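Local coordinates for protein oxalate biosynthetic component 1 (Burkholderia thailandensis, PDB 5IKY) that produces oxalate in quorum sensing-dependent oxalogenesis, acting as a bifunctional serine hydrolase with an unusual oxyanion hole and an additional lyase activity, at residues 23-28 against 191-196; 32-37 against 70-75; 53-58 against 157-162; 64-69 against 241-246; 104-109 against 183-188. All coordinates share one frame; numbering follows the deposited sequence.

Contact 1 (23-28 against 191-196); sequences EPKFIP and HWQPGK
Ile27 and His191 exchange both of their backbone hydrogen bonds. Ile27 N donates to His191 O at 2.8 Å and His191 N returns the bond to Ile27 O at 2.7 Å, both nearly straight at hydrogen. Gln193 N gives its hydrogen to Lys25 O over 3.1 Å, arriving from above the carbonyl plane, so that carbonyl is satisfied although Lys25 lies before the strand. The same oxygen sits at the edge of the Trp192 ring, in its plane, 3.4 Å from Trp192 CD1. His191 O serves more than its amide partner, for Phe26 CA approaches it in a CA-H...O contact and Phe26 CD1 comes within 3.1 Å of it. Phe26 CG stands anti to the backbone N (chi1 177°), and chi2 (76°) turns CD1 to His191 O.

The aliphatic parts of Lys25 and Gln193 cross, Lys25 CD lying 4.1 Å from Gln193 CG, while their polar ends are held elsewhere. Lys25 NZ bonds to Asp20 O and weakly to Glu23 O. Gln193 OE1 accepts from Gly195 N at 2.8 Å, and its NE2 donates to Asn50 O, which fixes the buried amide at both ends. Phe26 and Trp192 face Tyr159 on one side of the sheet, and Ile27 and His191 occupy the other. The arrangement is an antiparallel pairing, Phe26-Trp192 non-hydrogen-bonded and Ile27-His191 hydrogen-bonded, between edge strand 26-28 and central strand 190-192 of a three-stranded sheet.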
# COMPACT_ATOMS: atom_id res chain seq x y z
N GLU A 23 14.07 -25.23 -14.53
CA GLU A 23 14.99 -26.35 -14.42
C GLU A 23 14.34 -27.61 -14.97
O GLU A 23 13.12 -27.79 -14.83
CB GLU A 23 15.42 -26.58 -12.97
CG GLU A 23 16.49 -25.63 -12.47
CD GLU A 23 16.99 -26.00 -11.09
OE1 GLU A 23 16.57 -27.06 -10.57
OE2 GLU A 23 17.79 -25.24 -10.52
N PRO A 24 15.13 -28.49 -15.60
CA PRO A 24 14.61 -29.79 -16.04
C PRO A 24 13.99 -30.57 -14.89
O PRO A 24 14.48 -30.50 -13.76
CB PRO A 24 15.84 -30.51 -16.61
CG PRO A 24 17.02 -29.61 -16.33
CD PRO A 24 16.48 -28.23 -16.11
N LYS A 25 12.92 -31.30 -15.17
CA LYS A 25 12.20 -32.03 -14.13
C LYS A 25 12.31 -33.54 -14.32
O LYS A 25 11.71 -34.32 -13.58
CB LYS A 25 10.73 -31.60 -14.11
CG LYS A 25 10.53 -30.15 -13.71
CD LYS A 25 10.93 -29.93 -12.26
CE LYS A 25 11.60 -28.57 -12.07
NZ LYS A 25 10.78 -27.47 -12.64
N PHE A 26 13.07 -33.95 -15.33
CA PHE A 26 13.29 -35.36 -15.59
C PHE A 26 14.66 -35.60 -16.21
O PHE A 26 15.06 -34.90 -17.13
CB PHE A 26 12.20 -35.91 -16.52
CG PHE A 26 12.39 -37.36 -16.89
CD1 PHE A 26 12.10 -38.37 -15.98
CD2 PHE A 26 12.85 -37.71 -18.15
CE1 PHE A 26 12.28 -39.70 -16.31
CE2 PHE A 26 13.02 -39.05 -18.49
CZ PHE A 26 12.74 -40.04 -17.57
N ILE A 27 15.37 -36.59 -15.68
CA ILE A 27 16.66 -36.99 -16.25
C ILE A 27 16.63 -38.46 -16.63
O ILE A 27 16.60 -39.33 -15.76
CB ILE A 27 17.81 -36.74 -15.28
CG1 ILE A 27 17.87 -35.26 -14.90
CG2 ILE A 27 19.13 -37.18 -15.90
CD1 ILE A 27 18.93 -34.95 -13.88
N PRO A 28 16.63 -38.74 -17.94
CA PRO A 28 16.63 -40.11 -18.47
C PRO A 28 17.81 -40.91 -17.93
O PRO A 28 18.86 -40.33 -17.66
CB PRO A 28 16.77 -39.91 -19.97
CG PRO A 28 16.23 -38.56 -20.22
CD PRO A 28 16.62 -37.74 -19.02
N HIS A 191 15.36 -40.34 -13.53
CA HIS A 191 15.04 -39.65 -12.28
C HIS A 191 14.07 -38.49 -12.51
O HIS A 191 14.04 -37.88 -13.58
CB HIS A 191 16.31 -39.16 -11.60
CG HIS A 191 16.92 -40.17 -10.68
ND1 HIS A 191 17.77 -41.16 -11.12
CD2 HIS A 191 16.81 -40.34 -9.34
CE1 HIS A 191 18.15 -41.90 -10.10
NE2 HIS A 191 17.59 -41.42 -9.00
N TRP A 192 13.30 -38.19 -11.48
CA TRP A 192 12.16 -37.28 -11.57
C TRP A 192 12.12 -36.36 -10.36
O TRP A 192 12.43 -36.79 -9.25
CB TRP A 192 10.88 -38.11 -11.68
CG TRP A 192 9.61 -37.36 -11.49
CD1 TRP A 192 9.27 -36.14 -11.99
CD2 TRP A 192 8.48 -37.80 -10.73
NE1 TRP A 192 8.00 -35.80 -11.60
CE2 TRP A 192 7.49 -36.80 -10.82
CE3 TRP A 192 8.21 -38.95 -9.98
CZ2 TRP A 192 6.25 -36.91 -10.19
CZ3 TRP A 192 6.98 -39.06 -9.36
CH2 TRP A 192 6.02 -38.05 -9.46
N GLN A 193 11.75 -35.10 -10.58
CA GLN A 193 11.59 -34.15 -9.48
C GLN A 193 10.10 -33.85 -9.26
O GLN A 193 9.52 -33.02 -9.96
CB GLN A 193 12.37 -32.87 -9.76
CG GLN A 193 12.10 -31.71 -8.79
CD GLN A 193 12.42 -32.06 -7.35
OE1 GLN A 193 11.57 -32.59 -6.62
NE2 GLN A 193 13.64 -31.75 -6.92
N PRO A 194 9.49 -34.53 -8.28
CA PRO A 194 8.07 -34.36 -7.95
C PRO A 194 7.77 -32.98 -7.35
O PRO A 194 6.65 -32.49 -7.45
CB PRO A 194 7.81 -35.46 -6.91
CG PRO A 194 8.97 -36.40 -7.02
CD PRO A 194 10.13 -35.55 -7.44
N GLY A 195 8.78 -32.36 -6.74
CA GLY A 195 8.61 -31.06 -6.13
C GLY A 195 7.78 -31.13 -4.86
O GLY A 195 6.98 -30.23 -4.58
N LYS A 196 7.98 -32.18 -4.08
CA LYS A 196 7.27 -32.33 -2.82
C LYS A 196 7.76 -31.31 -1.80
O LYS A 196 8.97 -31.12 -1.64
CB LYS A 196 7.42 -33.76 -2.28
CG LYS A 196 6.58 -34.77 -3.02
CD LYS A 196 6.96 -36.20 -2.68
CE LYS A 196 6.11 -37.19 -3.44
NZ LYS A 196 6.62 -38.59 -3.33

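Contact 2 (32-37 against 70-75); sequences LELLPA and IDLTDY
Leu34 packs its two methyls against Ile70, Leu72 and Tyr75, and the tightest part of the contact gathers around it. Its CG is anti to the backbone N (chi1 178°), which carries CG toward segment 70-75; chi2 (144°) then sets the two methyls. Leu34 CD1 meets Ile70 CG2 tip to tip at 3.6 Å, and Leu72 CD2 reaches across to Leu34 CG at 3.7 Å. The other methyl, Leu34 CD2, approaches the Tyr75 ring obliquely, 3.5 Å from Tyr75 CE2. Leu35 reaches the same ring on its CD1-CE1 side, with Leu35 CD2 lying 3.5 Å from Tyr75 CD1, even though its CB points away from segment 70-75.

The two segments are joined by apolar packing between the turn that follows helix 29-33 and the 3-10 segment 72-74, which continues from edge strand 70-71 of a three-stranded antiparallel sheet. An Asx turn shapes the start of that segment: Asp71 OD1 accepts from Thr73 N at 3.2 Å and from Thr73 OG1 at 3.0 Å, both donors coming from the same face of the carboxylate, and Ser98 OG also bonds to this oxygen.

Toward solvent the packing thins. Pro36, at the N-cap position of helix 37-49, crosses Tyr75 at about a right angle, and its CD stays 3.9 Å from Tyr75 CB. Asp74 CB lies over the centre of one face of the Tyr75 ring.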
# COMPACT_ATOMS: atom_id res chain seq x y z
N LEU A 32 22.65 -40.17 -17.21
CA LEU A 32 23.44 -40.42 -16.01
C LEU A 32 24.40 -41.59 -16.20
O LEU A 32 25.57 -41.51 -15.80
CB LEU A 32 22.52 -40.69 -14.82
CG LEU A 32 21.67 -39.51 -14.33
CD1 LEU A 32 20.80 -39.93 -13.16
CD2 LEU A 32 22.57 -38.34 -13.96
N GLU A 33 23.91 -42.66 -16.81
CA GLU A 33 24.70 -43.87 -17.06
C GLU A 33 25.91 -43.57 -17.93
O GLU A 33 26.87 -44.34 -17.98
CB GLU A 33 23.83 -44.95 -17.70
CG GLU A 33 24.29 -46.37 -17.45
CD GLU A 33 23.27 -47.39 -17.91
OE1 GLU A 33 22.28 -46.99 -18.55
OE2 GLU A 33 23.47 -48.60 -17.64
N LEU A 34 25.85 -42.44 -18.63
CA LEU A 34 26.90 -41.98 -19.52
C LEU A 34 28.11 -41.44 -18.75
O LEU A 34 29.21 -41.34 -19.29
CB LEU A 34 26.32 -40.92 -20.46
CG LEU A 34 27.17 -40.20 -21.50
CD1 LEU A 34 26.34 -39.96 -22.74
CD2 LEU A 34 27.68 -38.89 -20.94
N LEU A 35 27.89 -41.09 -17.49
CA LEU A 35 28.96 -40.58 -16.63
C LEU A 35 29.89 -41.69 -16.17
O LEU A 35 29.53 -42.86 -16.19
CB LEU A 35 28.37 -39.86 -15.42
CG LEU A 35 27.82 -38.45 -15.64
CD1 LEU A 35 27.13 -37.94 -14.37
CD2 LEU A 35 28.94 -37.52 -16.05
N PRO A 36 31.12 -41.33 -15.74
CA PRO A 36 31.97 -42.30 -15.06
C PRO A 36 31.35 -42.74 -13.74
O PRO A 36 30.59 -41.97 -13.14
CB PRO A 36 33.28 -41.53 -14.84
CG PRO A 36 33.28 -40.47 -15.89
CD PRO A 36 31.84 -40.07 -16.03
N ALA A 37 31.67 -43.95 -13.29
CA ALA A 37 31.03 -44.55 -12.12
C ALA A 37 31.10 -43.68 -10.87
O ALA A 37 30.13 -43.59 -10.12
CB ALA A 37 31.66 -45.91 -11.83
N ILE A 70 26.58 -33.75 -26.28
CA ILE A 70 27.32 -34.61 -25.37
C ILE A 70 28.63 -35.06 -25.99
O ILE A 70 28.64 -35.86 -26.92
CB ILE A 70 26.50 -35.86 -24.98
CG1 ILE A 70 25.13 -35.46 -24.44
CG2 ILE A 70 27.26 -36.69 -23.96
CD1 ILE A 70 24.24 -36.63 -24.11
N ASP A 71 29.74 -34.54 -25.47
CA ASP A 71 31.06 -34.97 -25.91
C ASP A 71 31.58 -36.03 -24.94
O ASP A 71 31.88 -35.72 -23.79
CB ASP A 71 32.03 -33.79 -25.99
CG ASP A 71 33.24 -34.08 -26.85
OD1 ASP A 71 33.53 -35.27 -27.11
OD2 ASP A 71 33.92 -33.12 -27.27
N LEU A 72 31.69 -37.26 -25.41
CA LEU A 72 32.13 -38.37 -24.56
C LEU A 72 33.59 -38.22 -24.15
O LEU A 72 34.04 -38.88 -23.21
CB LEU A 72 31.92 -39.71 -25.28
CG LEU A 72 30.46 -40.13 -25.46
CD1 LEU A 72 30.37 -41.51 -26.09
CD2 LEU A 72 29.73 -40.10 -24.13
N THR A 73 34.32 -37.35 -24.84
CA THR A 73 35.70 -37.04 -24.49
C THR A 73 35.75 -36.36 -23.12
O THR A 73 36.74 -36.49 -22.39
CB THR A 73 36.36 -36.14 -25.55
OG1 THR A 73 36.12 -36.68 -26.85
CG2 THR A 73 37.86 -36.03 -25.31
N ASP A 74 34.68 -35.65 -22.78
CA ASP A 74 34.56 -35.01 -21.47
C ASP A 74 34.51 -36.04 -20.34
O ASP A 74 34.83 -35.74 -19.19
CB ASP A 74 33.31 -34.13 -21.42
CG ASP A 74 33.41 -32.92 -22.32
OD1 ASP A 74 34.54 -32.58 -22.74
OD2 ASP A 74 32.36 -32.30 -22.60
N TYR A 75 34.10 -37.26 -20.68
CA TYR A 75 33.91 -38.31 -19.68
C TYR A 75 34.80 -39.51 -19.97
O TYR A 75 34.39 -40.66 -19.77
CB TYR A 75 32.44 -38.73 -19.62
CG TYR A 75 31.48 -37.56 -19.73
CD1 TYR A 75 31.21 -36.76 -18.63
CD2 TYR A 75 30.84 -37.27 -20.93
CE1 TYR A 75 30.33 -35.69 -18.72
CE2 TYR A 75 29.96 -36.20 -21.03
CZ TYR A 75 29.71 -35.42 -19.92
OH TYR A 75 28.83 -34.36 -20.01

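Contact 3 (53-58 against 157-162); sequences EAVPAG and HTYLSP
Val55 lays its CG2 methyl against the Pro162 ring, 3.5 Å from Pro162 CD, and turns CG1 to the end of Tyr159, 3.6 Å from Tyr159 OH. This division between two neighbours follows from the valine rotamer, with CG2 anti to the backbone N and CG1 set between that N and the carbonyl carbon (chi1 68°). Val55 and Tyr159 meet tip to tip, whereas Val55 and Pro162 pass at a slant.

Beyond the valine, the backbone of the loop passes along the proline ring. Pro56 O comes within 3.4 Å of Pro162 CG, and Ala57 O lies 3.7 Å from the same atom. Gly58 follows, its CA 4.6 Å from Pro162 CA. The contact is thus mainly apolar, with carbonyl oxygens resting against ring carbons. Tyr159 is further buried by Phe26, which stacks on it, and by Trp192, whose ring meets it at a steep angle.

Segment 53-58 leads out of edge strand 53-55 of one three-stranded antiparallel sheet, and strand 156-160 is an edge of another. Residues 55-58 and 159-162 run 80° apart, and Pro162 begins helix 162-172 just after the N-cap Ser161: packing of two small sheets at a strand-to-helix junction.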
# COMPACT_ATOMS: atom_id res chain seq x y z
N GLU A 53 13.50 -38.63 -7.46
CA GLU A 53 13.14 -40.03 -7.24
C GLU A 53 13.35 -40.86 -8.50
O GLU A 53 12.90 -40.48 -9.59
CB GLU A 53 11.68 -40.15 -6.79
CG GLU A 53 11.39 -39.48 -5.46
CD GLU A 53 9.92 -39.58 -5.07
OE1 GLU A 53 9.13 -40.11 -5.88
OE2 GLU A 53 9.56 -39.13 -3.96
N ALA A 54 14.04 -41.98 -8.36
CA ALA A 54 14.20 -42.92 -9.47
C ALA A 54 12.84 -43.44 -9.88
O ALA A 54 11.97 -43.69 -9.04
CB ALA A 54 15.13 -44.06 -9.08
N VAL A 55 12.63 -43.60 -11.18
CA VAL A 55 11.31 -43.93 -11.70
C VAL A 55 11.44 -44.79 -12.96
O VAL A 55 12.30 -44.55 -13.80
CB VAL A 55 10.50 -42.63 -11.97
CG1 VAL A 55 11.09 -41.84 -13.14
CG2 VAL A 55 9.04 -42.94 -12.20
N PRO A 56 10.60 -45.83 -13.07
CA PRO A 56 10.65 -46.71 -14.25
C PRO A 56 10.11 -46.04 -15.52
O PRO A 56 9.62 -44.92 -15.47
CB PRO A 56 9.75 -47.89 -13.85
CG PRO A 56 8.84 -47.34 -12.81
CD PRO A 56 9.67 -46.34 -12.05
N ALA A 57 10.21 -46.74 -16.64
CA ALA A 57 9.67 -46.25 -17.90
C ALA A 57 8.15 -46.17 -17.83
O ALA A 57 7.52 -46.77 -16.96
CB ALA A 57 10.10 -47.15 -19.05
N GLY A 58 7.56 -45.41 -18.75
CA GLY A 58 6.11 -45.29 -18.80
C GLY A 58 5.58 -43.89 -18.56
O GLY A 58 4.38 -43.64 -18.72
N HIS A 157 9.88 -28.14 -19.77
CA HIS A 157 10.41 -29.44 -19.39
C HIS A 157 9.52 -30.03 -18.30
O HIS A 157 9.90 -30.09 -17.14
CB HIS A 157 11.85 -29.32 -18.91
CG HIS A 157 12.65 -30.57 -19.08
ND1 HIS A 157 12.54 -31.65 -18.23
CD2 HIS A 157 13.56 -30.93 -20.03
CE1 HIS A 157 13.36 -32.61 -18.63
NE2 HIS A 157 13.98 -32.20 -19.72
N THR A 158 8.32 -30.44 -18.70
CA THR A 158 7.32 -30.94 -17.76
C THR A 158 7.15 -32.45 -17.90
O THR A 158 6.91 -32.96 -19.00
CB THR A 158 5.97 -30.25 -17.95
OG1 THR A 158 6.08 -28.88 -17.55
CG2 THR A 158 4.90 -30.92 -17.13
N TYR A 159 7.26 -33.16 -16.79
CA TYR A 159 7.20 -34.62 -16.79
C TYR A 159 6.12 -35.13 -15.84
O TYR A 159 5.84 -34.52 -14.81
CB TYR A 159 8.56 -35.20 -16.40
CG TYR A 159 8.57 -36.69 -16.15
CD1 TYR A 159 8.38 -37.20 -14.88
CD2 TYR A 159 8.79 -37.59 -17.19
CE1 TYR A 159 8.39 -38.56 -14.64
CE2 TYR A 159 8.80 -38.95 -16.97
CZ TYR A 159 8.60 -39.43 -15.69
OH TYR A 159 8.61 -40.78 -15.45
N LEU A 160 5.50 -36.25 -16.21
CA LEU A 160 4.55 -36.92 -15.34
C LEU A 160 4.94 -38.38 -15.18
O LEU A 160 5.26 -39.06 -16.15
CB LEU A 160 3.13 -36.81 -15.90
CG LEU A 160 2.49 -35.42 -15.85
CD1 LEU A 160 1.12 -35.43 -16.50
CD2 LEU A 160 2.41 -34.93 -14.42
N SER A 161 4.92 -38.86 -13.94
CA SER A 161 5.32 -40.23 -13.62
C SER A 161 4.42 -41.27 -14.29
O SER A 161 3.28 -40.97 -14.64
CB SER A 161 5.32 -40.44 -12.11
OG SER A 161 4.00 -40.31 -11.59
N PRO A 162 4.95 -42.49 -14.49
CA PRO A 162 4.17 -43.63 -14.99
C PRO A 162 2.86 -43.78 -14.23
O PRO A 162 1.83 -44.09 -14.82
CB PRO A 162 5.08 -44.83 -14.73
CG PRO A 162 6.45 -44.27 -14.47
CD PRO A 162 6.39 -42.78 -14.49

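Contact 4 (64-69 against 241-246); sequences YGYDAP and GLNTPI
The Tyr66 and Asn243 side chains cross at about a right angle, with ring and amide planes 43° apart. Asn243 OD1 comes to the tyrosine obliquely, 3.7 Å from Tyr66 CD1, while Thr244 CB lies at the ring edge, in its plane. Arg155 makes a cation-pi contact with this ring, His157 meets it edge-to-face, and Tyr66 OH bonds to Leu22 O.

In the plane of the Asn243 amide sits Gly65 O, which takes an almost straight hydrogen bond from Asn243 ND2 at 2.7 Å. Asn243 CG lies between the backbone N and the carbonyl carbon (chi1 60°), and chi2 (26°) turns the amide. Its other end, OD1, accepts from Thr244 OG1 at 3.1 Å and from Arg155. These side-chain bonds lie beside a single backbone bridge between Asp67 and Leu242, joining the loop after strand 60-64 to the one between strands 235-237 and 246-248. Asn243 N donates to Tyr66 O at 3.0 Å from above the carbonyl plane, and Ala68 N makes a weak bond to Gly241 O.

CA-H...O contacts supplement these bonds, with Gly241 CA 3.2 Å from Ala68 O. A water donates to both Asp67 OD1 and Gly241 O. Ala68 CB packs 4.0 Å from Asn243 CB.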
# COMPACT_ATOMS: atom_id res chain seq x y z
N TYR A 64 11.20 -28.84 -24.46
CA TYR A 64 11.69 -28.03 -25.57
C TYR A 64 12.68 -26.99 -25.09
O TYR A 64 12.38 -26.20 -24.19
CB TYR A 64 10.53 -27.35 -26.31
CG TYR A 64 10.95 -26.55 -27.52
CD1 TYR A 64 11.17 -27.17 -28.74
CD2 TYR A 64 11.13 -25.17 -27.44
CE1 TYR A 64 11.55 -26.44 -29.86
CE2 TYR A 64 11.52 -24.44 -28.55
CZ TYR A 64 11.73 -25.08 -29.75
OH TYR A 64 12.11 -24.36 -30.86
N GLY A 65 13.88 -26.99 -25.67
CA GLY A 65 14.87 -25.96 -25.42
C GLY A 65 15.95 -26.30 -24.42
O GLY A 65 16.74 -25.43 -24.05
N TYR A 66 16.00 -27.55 -23.98
CA TYR A 66 16.93 -27.93 -22.90
C TYR A 66 18.06 -28.85 -23.35
O TYR A 66 18.78 -29.40 -22.50
CB TYR A 66 16.15 -28.58 -21.76
CG TYR A 66 15.42 -27.59 -20.89
CD1 TYR A 66 16.07 -26.95 -19.84
CD2 TYR A 66 14.09 -27.28 -21.12
CE1 TYR A 66 15.41 -26.04 -19.04
CE2 TYR A 66 13.42 -26.37 -20.32
CZ TYR A 66 14.09 -25.75 -19.29
OH TYR A 66 13.43 -24.84 -18.49
N ASP A 67 18.23 -29.02 -24.65
CA ASP A 67 19.25 -29.91 -25.19
C ASP A 67 20.64 -29.27 -25.18
O ASP A 67 20.79 -28.06 -25.33
CB ASP A 67 18.90 -30.34 -26.61
CG ASP A 67 17.64 -31.19 -26.67
OD1 ASP A 67 17.48 -32.08 -25.81
OD2 ASP A 67 16.81 -30.96 -27.58
N ALA A 68 21.66 -30.11 -25.00
CA ALA A 68 23.05 -29.69 -25.10
C ALA A 68 23.87 -30.85 -25.66
O ALA A 68 23.56 -32.01 -25.38
CB ALA A 68 23.58 -29.26 -23.74
N PRO A 69 24.90 -30.56 -26.46
CA PRO A 69 25.67 -31.65 -27.07
C PRO A 69 26.43 -32.45 -26.03
O PRO A 69 26.86 -31.91 -25.02
CB PRO A 69 26.63 -30.92 -28.01
CG PRO A 69 26.80 -29.57 -27.41
CD PRO A 69 25.46 -29.24 -26.79
N GLY A 241 23.93 -33.56 -21.66
CA GLY A 241 22.82 -33.42 -22.59
C GLY A 241 21.78 -32.38 -22.20
O GLY A 241 20.82 -32.16 -22.93
N LEU A 242 21.98 -31.74 -21.05
CA LEU A 242 21.06 -30.70 -20.58
C LEU A 242 21.76 -29.35 -20.49
O LEU A 242 22.82 -29.23 -19.87
CB LEU A 242 20.47 -31.08 -19.23
CG LEU A 242 19.51 -32.28 -19.24
CD1 LEU A 242 19.07 -32.63 -17.83
CD2 LEU A 242 18.30 -31.98 -20.13
N ASN A 243 21.17 -28.33 -21.10
CA ASN A 243 21.79 -27.01 -21.13
C ASN A 243 21.46 -26.16 -19.90
O ASN A 243 21.85 -25.00 -19.82
CB ASN A 243 21.39 -26.25 -22.40
CG ASN A 243 19.89 -26.03 -22.52
OD1 ASN A 243 19.16 -25.98 -21.53
ND2 ASN A 243 19.42 -25.88 -23.76
N THR A 244 20.74 -26.75 -18.96
CA THR A 244 20.43 -26.08 -17.70
C THR A 244 20.78 -26.97 -16.52
O THR A 244 20.28 -28.09 -16.42
CB THR A 244 18.95 -25.67 -17.62
OG1 THR A 244 18.64 -24.77 -18.69
CG2 THR A 244 18.66 -24.98 -16.30
N PRO A 245 21.64 -26.48 -15.62
CA PRO A 245 22.07 -27.27 -14.47
C PRO A 245 20.98 -27.41 -13.41
O PRO A 245 20.06 -26.60 -13.37
CB PRO A 245 23.26 -26.47 -13.92
CG PRO A 245 22.95 -25.06 -14.30
CD PRO A 245 22.26 -25.14 -15.64
N ILE A 246 21.10 -28.43 -12.56
CA ILE A 246 20.14 -28.63 -11.48
C ILE A 246 20.61 -27.96 -10.19
O ILE A 246 21.71 -28.23 -9.71
CB ILE A 246 19.91 -30.12 -11.20
CG1 ILE A 246 19.60 -30.87 -12.49
CG2 ILE A 246 18.78 -30.30 -10.18
CD1 ILE A 246 18.30 -30.46 -13.14
O HOH W 1 18.02 -32.78 -23.45

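Contact 5 (104-109 against 183-188); sequences QTSPSL and GWRMCG
Polar groups meet where Arg185 extends its guanidinium to Gln104 and Ser106. Gln104 and Arg185 reach toward each other tip to tip, and the end of the Gln104 side chain comes over one face of the guanidinium, offset toward the rim, with the amide and guanidinium planes 61° apart. Ser106 OG stands at the guanidinium edge, near its plane, 3.5 Å from Arg185 NH2. The arginine chain leaves the backbone with CG between the backbone N and the carbonyl carbon (chi1 70°) and bends at chi3 (-27°).

The nonpolar part of the contact is Pro107 on Gly183. Pro107 CG and Pro107 CD both lie 3.9 Å from Gly183 CA, so one side of the proline ring rests on the glycine backbone, and it is Gly183 CA itself that meets the ring.

Main-chain atoms of both segments are held by strand 60-64: Arg185 by backbone pairing with Val61, and Pro107 O by a hydrogen bond from the Arg62 side chain, through NH2. The contact lies at the surface, with Pro107 exposed and Arg185 partly so. It is a loop-on-edge-strand packing, in which the loop after strand 99-102 packs beside the start of edge strand 185-186, against Gly183 and the Arg185 side chain, in the three-stranded antiparallel sheet centred on strand 60-64.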
# COMPACT_ATOMS: atom_id res chain seq x y z
N GLN A 104 16.29 -35.32 -33.10
CA GLN A 104 14.87 -35.38 -32.79
C GLN A 104 14.47 -34.11 -32.05
O GLN A 104 15.18 -33.68 -31.14
CB GLN A 104 14.55 -36.61 -31.95
CG GLN A 104 13.22 -36.54 -31.21
CD GLN A 104 13.31 -37.12 -29.81
OE1 GLN A 104 14.40 -37.32 -29.28
NE2 GLN A 104 12.16 -37.40 -29.21
N THR A 105 13.35 -33.51 -32.43
CA THR A 105 12.91 -32.29 -31.77
C THR A 105 11.39 -32.24 -31.65
O THR A 105 10.66 -32.63 -32.56
CB THR A 105 13.41 -31.03 -32.51
OG1 THR A 105 14.84 -31.08 -32.61
CG2 THR A 105 13.02 -29.76 -31.77
N SER A 106 10.92 -31.74 -30.50
CA SER A 106 9.50 -31.64 -30.19
C SER A 106 8.89 -30.38 -30.81
O SER A 106 9.62 -29.54 -31.34
CB SER A 106 9.30 -31.65 -28.67
OG SER A 106 9.85 -32.82 -28.09
N PRO A 107 7.55 -30.25 -30.76
CA PRO A 107 6.93 -28.99 -31.18
C PRO A 107 7.45 -27.79 -30.38
O PRO A 107 7.66 -27.91 -29.18
CB PRO A 107 5.44 -29.21 -30.91
CG PRO A 107 5.27 -30.67 -31.05
CD PRO A 107 6.53 -31.30 -30.53
N SER A 108 7.65 -26.67 -31.06
CA SER A 108 8.12 -25.46 -30.41
C SER A 108 7.03 -24.85 -29.53
O SER A 108 5.91 -25.35 -29.49
CB SER A 108 8.58 -24.43 -31.44
OG SER A 108 7.46 -23.80 -32.05
N LEU A 109 7.37 -23.78 -28.83
CA LEU A 109 6.41 -23.08 -27.99
C LEU A 109 5.93 -21.79 -28.63
O LEU A 109 5.74 -20.78 -27.95
CB LEU A 109 7.03 -22.78 -26.62
CG LEU A 109 7.49 -24.02 -25.85
CD1 LEU A 109 8.15 -23.62 -24.56
CD2 LEU A 109 6.31 -24.94 -25.59
N GLY A 183 2.31 -32.77 -28.34
CA GLY A 183 3.75 -32.77 -28.17
C GLY A 183 4.33 -33.61 -27.04
O GLY A 183 5.54 -33.80 -26.98
N TRP A 184 3.48 -34.10 -26.14
CA TRP A 184 3.95 -34.96 -25.06
C TRP A 184 4.35 -36.32 -25.63
O TRP A 184 3.80 -36.77 -26.63
CB TRP A 184 2.88 -35.14 -23.99
CG TRP A 184 2.47 -33.89 -23.27
CD1 TRP A 184 1.86 -32.79 -23.81
CD2 TRP A 184 2.61 -33.62 -21.87
NE1 TRP A 184 1.62 -31.85 -22.83
CE2 TRP A 184 2.07 -32.34 -21.63
CE3 TRP A 184 3.14 -34.34 -20.79
CZ2 TRP A 184 2.06 -31.76 -20.37
CZ3 TRP A 184 3.12 -33.76 -19.54
CH2 TRP A 184 2.58 -32.48 -19.33
N ARG A 185 5.31 -36.98 -24.98
CA ARG A 185 5.77 -38.27 -25.46
C ARG A 185 6.32 -39.16 -24.34
O ARG A 185 6.70 -38.67 -23.28
CB ARG A 185 6.83 -38.08 -26.55
CG ARG A 185 8.15 -37.52 -26.05
CD ARG A 185 8.95 -36.92 -27.20
NE ARG A 185 8.62 -37.54 -28.48
CZ ARG A 185 8.97 -37.05 -29.66
NH1 ARG A 185 8.62 -37.68 -30.77
NH2 ARG A 185 9.66 -35.92 -29.73
N MET A 186 6.35 -40.47 -24.60
CA MET A 186 6.77 -41.46 -23.61
C MET A 186 8.26 -41.39 -23.30
O MET A 186 9.07 -41.05 -24.16
CB MET A 186 6.41 -42.86 -24.10
CG MET A 186 4.92 -43.07 -24.37
SD MET A 186 3.93 -43.06 -22.87
CE MET A 186 4.63 -44.44 -21.99
N CYS A 187 8.61 -41.74 -22.07
CA CYS A 187 10.01 -41.73 -21.63
C CYS A 187 10.45 -43.09 -21.14
O CYS A 187 9.62 -43.96 -20.86
CB CYS A 187 10.21 -40.70 -20.51
SG CYS A 187 9.27 -39.19 -20.70
N GLY A 188 11.76 -43.28 -21.03
CA GLY A 188 12.31 -44.48 -20.43
C GLY A 188 12.44 -44.30 -18.93
O GLY A 188 11.82 -43.42 -18.34

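In the fold
From the N terminus, the chain leaves strand 4-9 of the parallel sheet and enters strand 26-28, which contact 1 joins to strand 190-192, closing a long loop that contains contacts 2, 3 and 5. Contact 2 closes the shortest loop, from the end of helix 29-33 to strand 70-71, and precedes contact 5 in series. Contact 3 crosses contacts 2, 4 and 5; contact 4 crosses contacts 1 and 2 as well, and encloses contact 5. Contacts 1 and 3 share the sheet holding strands 53-55 and 190-192, while contacts 3 and 5 reach the one around strand 60-64. Contact 4 ties this N-terminal region to the loop before strand 246-248.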